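Local coordinates for protein acyl-CoA dehydrogenase (Mycobacterium thermoresistibile, PDB 3PFD) that probably catalyses the FAD-dependent oxidation of saturated acyl-CoA thioesters to 2,3-dehydroacyl-CoA, passing the electrons on to an acceptor, at residues C[85-90]-C[256-261]; C[97-102]-C[169-174]; C[177-182]-C[206-211]. All coordinates share one frame; numbering follows the deposited sequence.

Interaction 1: C[85-90]-C[256-261]; sequences IVIEEV and RPTIGA
Glu-88 meets Ala-261 at a flat group of the backbone, the peptide carbonyl of Ala-261, against which the glutamate lays the root of its side chain. CB of Glu-88 comes to 3.3 Å from O of Ala-261. The CA of Glu-88 reaches the same oxygen in a bent CA-H...O contact, 127° at the hydrogen. The other flat group here, the carboxylate of Glu-88, offers neither face nor edge to residues 256-261. With CG anti to the backbone N (chi1 173°) and the chain extended beyond it, this group is carried off to Arg-27 and Arg-309, which form salt bridges with OE2, and to Tyr-313, which is hydrogen-bonded to OE1. Its buried charge is probably balanced by these arginines of other helices.

The methyl of Ala-261 points toward helix 80-91, and its small size lets the backbones come close: the CA atoms of Glu-88 and Ala-261 are only 4.9 Å apart. One turn back on helix 256-280, Thr-258 takes up Ile-87. CD1 of the isoleucine touches CB of Thr-258 at 3.7 Å, the two side chains meeting at a slant, while CG2 lies 3.6 Å from the Thr-258 carbonyl O. The threonine hydroxyl is hydrogen-bonded to the carbonyl O of Thr-255, the residue just before the helix, and CB and CG2 are what it presents to Ile-87.

No hydrogen bond joins the two segments. Close, largely apolar packing of a helix of the N-terminal region on one of the C-terminal region is characteristic of the acyl-CoA dehydrogenase fold, whose two helical parts come together although the beta domain separates them in sequence.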
# COMPACT_ATOMS: atom_id res chain seq x y z
N ILE C 85 12.41 -2.79 -25.42
CA ILE C 85 11.41 -1.90 -26.02
C ILE C 85 10.46 -2.66 -26.96
O ILE C 85 9.26 -2.41 -26.99
CB ILE C 85 12.09 -0.65 -26.68
CG1 ILE C 85 12.64 0.28 -25.57
CG2 ILE C 85 11.10 0.09 -27.61
CD1 ILE C 85 13.70 1.34 -26.01
N VAL C 86 11.00 -3.62 -27.70
CA VAL C 86 10.20 -4.46 -28.62
C VAL C 86 9.17 -5.24 -27.79
O VAL C 86 7.95 -5.13 -28.01
CB VAL C 86 11.12 -5.37 -29.53
CG1 VAL C 86 10.31 -6.48 -30.31
CG2 VAL C 86 11.87 -4.51 -30.50
N ILE C 87 9.66 -5.95 -26.78
CA ILE C 87 8.79 -6.76 -25.93
C ILE C 87 7.70 -5.93 -25.26
O ILE C 87 6.52 -6.32 -25.27
CB ILE C 87 9.61 -7.57 -24.92
CG1 ILE C 87 10.38 -8.65 -25.69
CG2 ILE C 87 8.74 -8.15 -23.79
CD1 ILE C 87 11.64 -9.08 -25.00
N GLU C 88 8.10 -4.77 -24.73
CA GLU C 88 7.20 -3.82 -24.09
C GLU C 88 6.11 -3.32 -25.04
O GLU C 88 4.94 -3.27 -24.67
CB GLU C 88 8.03 -2.61 -23.58
CG GLU C 88 7.25 -1.41 -23.01
CD GLU C 88 8.19 -0.21 -22.73
OE1 GLU C 88 9.37 -0.45 -22.38
OE2 GLU C 88 7.77 0.96 -22.89
N GLU C 89 6.50 -2.92 -26.25
CA GLU C 89 5.53 -2.36 -27.20
C GLU C 89 4.54 -3.41 -27.71
O GLU C 89 3.37 -3.09 -28.02
CB GLU C 89 6.23 -1.64 -28.36
CG GLU C 89 6.85 -0.28 -27.95
CD GLU C 89 5.81 0.76 -27.53
OE1 GLU C 89 4.65 0.68 -27.97
OE2 GLU C 89 6.13 1.66 -26.73
N VAL C 90 5.00 -4.65 -27.81
CA VAL C 90 4.10 -5.73 -28.21
C VAL C 90 3.15 -6.01 -27.01
O VAL C 90 1.96 -6.13 -27.21
CB VAL C 90 4.83 -7.01 -28.73
CG1 VAL C 90 3.84 -8.12 -29.09
CG2 VAL C 90 5.64 -6.70 -29.98
N ARG C 256 15.24 -11.64 -16.95
CA ARG C 256 14.30 -11.04 -16.00
C ARG C 256 13.83 -9.63 -16.37
O ARG C 256 12.65 -9.35 -16.25
CB ARG C 256 14.86 -11.09 -14.58
CG ARG C 256 14.43 -12.34 -13.87
CD ARG C 256 15.23 -12.62 -12.61
NE ARG C 256 14.77 -13.88 -12.03
CZ ARG C 256 15.52 -14.69 -11.29
NH1 ARG C 256 16.81 -14.38 -11.05
NH2 ARG C 256 14.99 -15.82 -10.80
N PRO C 257 14.75 -8.76 -16.85
CA PRO C 257 14.29 -7.41 -17.22
C PRO C 257 13.28 -7.40 -18.36
O PRO C 257 12.47 -6.47 -18.44
CB PRO C 257 15.59 -6.69 -17.63
CG PRO C 257 16.71 -7.46 -16.92
CD PRO C 257 16.22 -8.91 -16.94
N THR C 258 13.32 -8.42 -19.24
CA THR C 258 12.39 -8.48 -20.38
C THR C 258 10.96 -8.76 -19.90
O THR C 258 10.01 -8.26 -20.46
CB THR C 258 12.83 -9.48 -21.48
OG1 THR C 258 12.67 -10.82 -21.01
CG2 THR C 258 14.30 -9.25 -21.90
N ILE C 259 10.82 -9.53 -18.82
CA ILE C 259 9.51 -9.69 -18.20
C ILE C 259 9.10 -8.41 -17.46
O ILE C 259 7.94 -8.03 -17.46
CB ILE C 259 9.45 -10.93 -17.29
CG1 ILE C 259 9.69 -12.21 -18.13
CG2 ILE C 259 8.11 -11.00 -16.54
CD1 ILE C 259 8.79 -12.37 -19.36
N GLY C 260 10.06 -7.71 -16.88
CA GLY C 260 9.80 -6.34 -16.43
C GLY C 260 9.25 -5.48 -17.56
O GLY C 260 8.24 -4.76 -17.40
N ALA C 261 9.92 -5.54 -18.72
CA ALA C 261 9.52 -4.74 -19.89
C ALA C 261 8.12 -5.10 -20.37
O ALA C 261 7.33 -4.24 -20.77
CB ALA C 261 10.54 -4.91 -21.04

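Interaction 2: C[97-102]-C[169-174]; sequences ASLIPA and WITNGG. With FDA (dihydroflavine-adenine dinucleotide), chain B.
The flavin-binding end of strand 160-171 is what meets helix 95-114 here, through Thr-171 and Asn-172 against Leu-99. CB of Leu-99 packs on CG2 of Thr-171 at 4.3 Å, and ND2 of Asn-172 makes a weak hydrogen bond to the Leu-99 carbonyl O, 3.3 Å long and bent to 130°.

Thr-171 divides its side chain between two neighbours. Its OG1 stands beside its own backbone N (chi1 -66°), and both atoms face the flavin: N donates to O4 of the dihydroflavin at 3.0 Å and a nearly straight 169°, while N5 of the flavin donates to OG1 at 3.1 Å. CG2 is left for the helix. Trp-Ile-Thr ends the strand with which the family binds flavin, and a threonine hydroxyl at N5, the atom that exchanges hydride in these dehydrogenases, is a familiar feature of it.

Thr-171 is also the second residue of a type II turn from Ile-170 to Gly-173. Asn-172 is its third residue, with positive phi, and its side chain points toward the helix. On the flavin side, CB of Trp-169 lies 3.4 Å from N10, the indole runs beside the ribityl chain with O3' over one face, toward the rim, and Gly-354 of the second subunit packs on it.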
# COMPACT_ATOMS: atom_id res chain seq x y z
N ALA C 97 1.25 -12.38 -27.48
CA ALA C 97 2.12 -12.08 -28.61
C ALA C 97 3.53 -11.68 -28.17
O ALA C 97 4.52 -12.09 -28.80
CB ALA C 97 1.49 -10.99 -29.51
N SER C 98 3.61 -10.86 -27.10
CA SER C 98 4.91 -10.41 -26.57
C SER C 98 5.82 -11.58 -26.16
O SER C 98 7.04 -11.45 -26.15
CB SER C 98 4.73 -9.42 -25.38
OG SER C 98 4.39 -10.10 -24.18
N LEU C 99 5.21 -12.72 -25.87
CA LEU C 99 5.98 -13.90 -25.47
C LEU C 99 6.73 -14.56 -26.64
O LEU C 99 7.59 -15.42 -26.43
CB LEU C 99 5.08 -14.89 -24.73
CG LEU C 99 4.68 -14.48 -23.30
CD1 LEU C 99 3.50 -15.30 -22.79
CD2 LEU C 99 5.86 -14.65 -22.36
N ILE C 100 6.41 -14.17 -27.87
CA ILE C 100 7.19 -14.64 -29.04
C ILE C 100 8.61 -14.09 -28.94
O ILE C 100 9.59 -14.87 -28.81
CB ILE C 100 6.49 -14.26 -30.39
CG1 ILE C 100 5.12 -14.93 -30.51
CG2 ILE C 100 7.40 -14.56 -31.61
CD1 ILE C 100 4.19 -14.22 -31.50
N PRO C 101 8.77 -12.74 -28.95
CA PRO C 101 10.15 -12.29 -28.75
C PRO C 101 10.71 -12.57 -27.35
O PRO C 101 11.91 -12.81 -27.23
CB PRO C 101 10.08 -10.78 -29.01
CG PRO C 101 8.62 -10.40 -28.69
CD PRO C 101 7.85 -11.62 -29.22
N ALA C 102 9.87 -12.57 -26.31
CA ALA C 102 10.38 -12.72 -24.93
C ALA C 102 10.89 -14.14 -24.71
O ALA C 102 11.93 -14.33 -24.07
CB ALA C 102 9.31 -12.37 -23.88
N TRP C 169 4.63 -26.37 -17.80
CA TRP C 169 4.57 -24.91 -17.87
C TRP C 169 5.34 -24.31 -19.04
O TRP C 169 5.73 -23.13 -18.97
CB TRP C 169 5.08 -24.24 -16.57
CG TRP C 169 4.46 -24.71 -15.26
CD1 TRP C 169 5.12 -25.26 -14.19
CD2 TRP C 169 3.08 -24.61 -14.88
NE1 TRP C 169 4.22 -25.52 -13.16
CE2 TRP C 169 2.97 -25.15 -13.57
CE3 TRP C 169 1.92 -24.15 -15.52
CZ2 TRP C 169 1.74 -25.21 -12.88
CZ3 TRP C 169 0.70 -24.20 -14.83
CH2 TRP C 169 0.63 -24.74 -13.53
N ILE C 170 5.52 -25.06 -20.12
CA ILE C 170 6.43 -24.63 -21.19
C ILE C 170 5.72 -23.71 -22.18
O ILE C 170 4.88 -24.13 -22.98
CB ILE C 170 7.13 -25.83 -21.91
CG1 ILE C 170 7.86 -26.75 -20.91
CG2 ILE C 170 8.07 -25.34 -23.05
CD1 ILE C 170 8.72 -26.00 -19.81
N THR C 171 6.08 -22.43 -22.11
CA THR C 171 5.50 -21.40 -22.96
C THR C 171 5.90 -21.69 -24.41
O THR C 171 7.06 -21.99 -24.68
CB THR C 171 6.05 -20.03 -22.55
OG1 THR C 171 5.58 -19.73 -21.24
CG2 THR C 171 5.61 -18.93 -23.49
N ASN C 172 4.92 -21.57 -25.32
CA ASN C 172 5.09 -21.82 -26.77
C ASN C 172 5.37 -23.28 -27.13
O ASN C 172 5.69 -23.59 -28.28
CB ASN C 172 6.05 -20.82 -27.46
CG ASN C 172 5.54 -19.33 -27.36
OD1 ASN C 172 4.32 -19.06 -27.28
ND2 ASN C 172 6.49 -18.38 -27.35
N GLY C 173 5.22 -24.17 -26.14
CA GLY C 173 5.24 -25.61 -26.37
C GLY C 173 4.34 -25.95 -27.55
O GLY C 173 3.22 -25.43 -27.65
N GLY C 174 4.83 -26.78 -28.46
CA GLY C 174 4.04 -27.18 -29.64
C GLY C 174 4.13 -26.23 -30.83
O GLY C 174 3.72 -26.57 -31.94
PA FDA B . 5.92 -22.97 -6.21
O1A FDA B . 7.43 -22.96 -6.30
O2A FDA B . 5.19 -24.17 -5.66
O5B FDA B . 5.50 -21.67 -5.36
C5B FDA B . 4.29 -21.59 -4.61
C4B FDA B . 4.34 -20.34 -3.71
O4B FDA B . 5.35 -20.49 -2.71
C3B FDA B . 4.70 -19.08 -4.50
O3B FDA B . 4.02 -17.97 -3.89
C2B FDA B . 6.20 -18.94 -4.25
O2B FDA B . 6.65 -17.59 -4.37
C1B FDA B . 6.31 -19.44 -2.83
N9A FDA B . 7.67 -19.88 -2.48
C8A FDA B . 8.31 -20.96 -2.96
N7A FDA B . 9.54 -21.04 -2.40
C5A FDA B . 9.68 -19.98 -1.56
C6A FDA B . 10.72 -19.54 -0.73
N6A FDA B . 11.90 -20.23 -0.67
N1A FDA B . 10.54 -18.41 0.01
C2A FDA B . 9.37 -17.74 -0.07
N3A FDA B . 8.34 -18.13 -0.86
C4A FDA B . 8.48 -19.25 -1.62
N1 FDA B . 8.82 -22.68 -16.68
C2 FDA B . 9.60 -23.15 -17.70
O2 FDA B . 10.50 -24.01 -17.50
N3 FDA B . 9.41 -22.69 -18.95
C4 FDA B . 8.46 -21.76 -19.22
O4 FDA B . 8.33 -21.40 -20.40
C4X FDA B . 7.65 -21.25 -18.19
N5 FDA B . 6.62 -20.41 -18.44
C5X FDA B . 5.56 -20.36 -17.62
C6 FDA B . 4.31 -19.94 -18.08
C7 FDA B . 3.20 -19.97 -17.21
C7M FDA B . 1.84 -19.51 -17.70
C8 FDA B . 3.34 -20.37 -15.89
C8M FDA B . 2.17 -20.40 -14.93
C9 FDA B . 4.59 -20.78 -15.44
C9A FDA B . 5.69 -20.79 -16.30
N10 FDA B . 6.88 -21.43 -15.90
C10 FDA B . 7.85 -21.73 -16.90
C1' FDA B . 7.00 -21.99 -14.55
C2' FDA B . 7.27 -20.90 -13.50
O2' FDA B . 8.60 -20.36 -13.57
C3' FDA B . 6.93 -21.48 -12.15
O3' FDA B . 5.48 -21.51 -12.02
C4' FDA B . 7.55 -20.68 -10.99
O4' FDA B . 8.96 -20.86 -10.96
C5' FDA B . 6.98 -21.08 -9.64
O5' FDA B . 6.98 -22.51 -9.52
P FDA B . 5.63 -23.25 -9.07
O1P FDA B . 4.54 -22.84 -10.03
O2P FDA B . 5.93 -24.72 -8.86
O3P FDA B . 5.27 -22.56 -7.66

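Interaction 3: C[177-182]-C[206-211]; sequences TWYTVM and FTVGPK
Tyr-179 and Phe-206 bury most of the surface in this contact, and they do it as a T-shaped pair. Phe-206 directs its edge at the face of the tyrosine: CZ stands 3.6 Å above the plane of the Tyr-179 ring and over its centre. The ring centroids are 4.9 Å apart and the planes stand at 68°, so the edge-to-face geometry is somewhat tilted from square. CZ makes the closest approach, 3.7 Å from CE1 of Tyr-179, and CE2 follows close behind. Phe-206 holds its ring anti to the backbone N (chi1 165°), reaching across from strand 206-211, and its ring also meets that of Phe-227.

Val-208, two residues on and more exposed, adds a smaller touch: its CG2 lies 4.0 Å from OH of Tyr-179. The two strands belong to different sheets of the beta domain, and the rings meet between them, with Leu-225 and Ser-135 also against the tyrosine.

No hydrogen bond crosses between the segments. The tyrosine hydroxyl is instead hydrogen-bonded to the backbone N of Gly-174, a bond that would restrain the tyrosine ring. Cohesion therefore comes from dispersion and from the weak attraction of ring-edge hydrogens for the tyrosine pi face.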
# COMPACT_ATOMS: atom_id res chain seq x y z
N THR C 177 10.41 -24.91 -32.42
CA THR C 177 11.26 -25.84 -33.14
C THR C 177 12.40 -26.32 -32.23
O THR C 177 12.72 -27.52 -32.22
CB THR C 177 11.82 -25.17 -34.42
OG1 THR C 177 10.74 -24.84 -35.31
CG2 THR C 177 12.80 -26.08 -35.15
N TRP C 178 12.98 -25.39 -31.46
CA TRP C 178 14.14 -25.67 -30.60
C TRP C 178 13.79 -25.43 -29.14
O TRP C 178 13.09 -24.48 -28.80
CB TRP C 178 15.30 -24.76 -30.97
CG TRP C 178 16.06 -25.18 -32.21
CD1 TRP C 178 16.07 -24.54 -33.43
CD2 TRP C 178 16.95 -26.29 -32.33
NE1 TRP C 178 16.92 -25.20 -34.29
CE2 TRP C 178 17.46 -26.28 -33.65
CE3 TRP C 178 17.35 -27.30 -31.45
CZ2 TRP C 178 18.36 -27.26 -34.11
CZ3 TRP C 178 18.24 -28.27 -31.91
CH2 TRP C 178 18.74 -28.23 -33.23
N TYR C 179 14.30 -26.31 -28.29
CA TYR C 179 13.97 -26.29 -26.87
C TYR C 179 15.26 -26.43 -26.09
O TYR C 179 16.01 -27.37 -26.31
CB TYR C 179 13.05 -27.47 -26.50
CG TYR C 179 11.62 -27.42 -27.04
CD1 TYR C 179 11.35 -27.70 -28.38
CD2 TYR C 179 10.54 -27.14 -26.19
CE1 TYR C 179 10.04 -27.67 -28.88
CE2 TYR C 179 9.21 -27.11 -26.69
CZ TYR C 179 8.98 -27.39 -28.03
OH TYR C 179 7.69 -27.38 -28.54
N THR C 180 15.49 -25.50 -25.17
CA THR C 180 16.59 -25.62 -24.21
C THR C 180 16.05 -26.41 -23.01
O THR C 180 15.23 -25.90 -22.24
CB THR C 180 17.10 -24.23 -23.79
OG1 THR C 180 17.54 -23.53 -24.96
CG2 THR C 180 18.23 -24.29 -22.77
N VAL C 181 16.50 -27.65 -22.88
CA VAL C 181 16.01 -28.53 -21.81
C VAL C 181 17.09 -28.78 -20.76
O VAL C 181 18.25 -29.10 -21.10
CB VAL C 181 15.52 -29.90 -22.39
CG1 VAL C 181 14.90 -30.75 -21.29
CG2 VAL C 181 14.53 -29.70 -23.54
N MET C 182 16.74 -28.63 -19.48
CA MET C 182 17.67 -29.06 -18.43
C MET C 182 17.27 -30.41 -17.90
O MET C 182 16.09 -30.69 -17.71
CB MET C 182 17.79 -28.11 -17.24
CG MET C 182 17.45 -26.68 -17.44
SD MET C 182 18.41 -25.78 -18.64
CE MET C 182 17.10 -25.37 -19.75
N PHE C 206 10.48 -37.39 -28.35
CA PHE C 206 10.13 -36.10 -27.76
C PHE C 206 8.72 -35.73 -28.22
O PHE C 206 8.48 -35.65 -29.42
CB PHE C 206 11.15 -35.03 -28.16
CG PHE C 206 10.69 -33.63 -27.89
CD1 PHE C 206 10.48 -33.17 -26.59
CD2 PHE C 206 10.47 -32.75 -28.94
CE1 PHE C 206 10.07 -31.86 -26.35
CE2 PHE C 206 10.05 -31.46 -28.70
CZ PHE C 206 9.86 -31.00 -27.39
N THR C 207 7.81 -35.55 -27.26
CA THR C 207 6.43 -35.14 -27.58
C THR C 207 5.90 -33.98 -26.73
O THR C 207 6.43 -33.69 -25.66
CB THR C 207 5.41 -36.32 -27.52
OG1 THR C 207 5.52 -37.00 -26.27
CG2 THR C 207 5.61 -37.30 -28.71
N VAL C 208 4.85 -33.34 -27.23
CA VAL C 208 4.20 -32.21 -26.59
C VAL C 208 2.88 -32.68 -25.97
O VAL C 208 2.08 -33.33 -26.63
CB VAL C 208 3.96 -31.05 -27.62
CG1 VAL C 208 3.15 -29.91 -27.00
CG2 VAL C 208 5.30 -30.54 -28.19
N GLY C 209 2.67 -32.35 -24.69
CA GLY C 209 1.41 -32.67 -24.01
C GLY C 209 0.38 -31.56 -24.13
O GLY C 209 0.61 -30.59 -24.85
N PRO C 210 -0.75 -31.70 -23.41
CA PRO C 210 -1.88 -30.75 -23.40
C PRO C 210 -1.53 -29.36 -22.83
O PRO C 210 -0.59 -29.21 -22.06
CB PRO C 210 -2.93 -31.43 -22.50
CG PRO C 210 -2.30 -32.67 -21.97
CD PRO C 210 -0.89 -32.76 -22.40
N LYS C 211 -2.31 -28.37 -23.24
CA LYS C 211 -2.12 -26.98 -22.86
C LYS C 211 -2.86 -26.67 -21.57
O LYS C 211 -3.93 -27.22 -21.35
CB LYS C 211 -2.67 -26.10 -23.97
CG LYS C 211 -1.86 -26.10 -25.27
CD LYS C 211 -2.57 -25.33 -26.39
CE LYS C 211 -3.74 -26.11 -26.96
NZ LYS C 211 -4.50 -25.32 -27.98

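How the interactions relate
Interactions 1 and 2 lie deep in the subunit, with every touching residue buried; interaction 3 is farther out, and its Val-208 is exposed. Helices 80-91 and 95-114 tie the first two together: CG1 of Val-90 packs on N of Ser-98 at 3.4 Å. Interaction 2 joins the third at the end of its turn, around Gly-173 and Gly-174, where CG2 of Val-208 lies 3.8 Å from N of Gly-174. Interactions 1 and 3 do not touch, their centres being about 24 Å apart. The chemistry changes along this line, from helix against helix through apolar groups and carbonyls, to helix against strand beside the flavin, to aromatic packing between sheets.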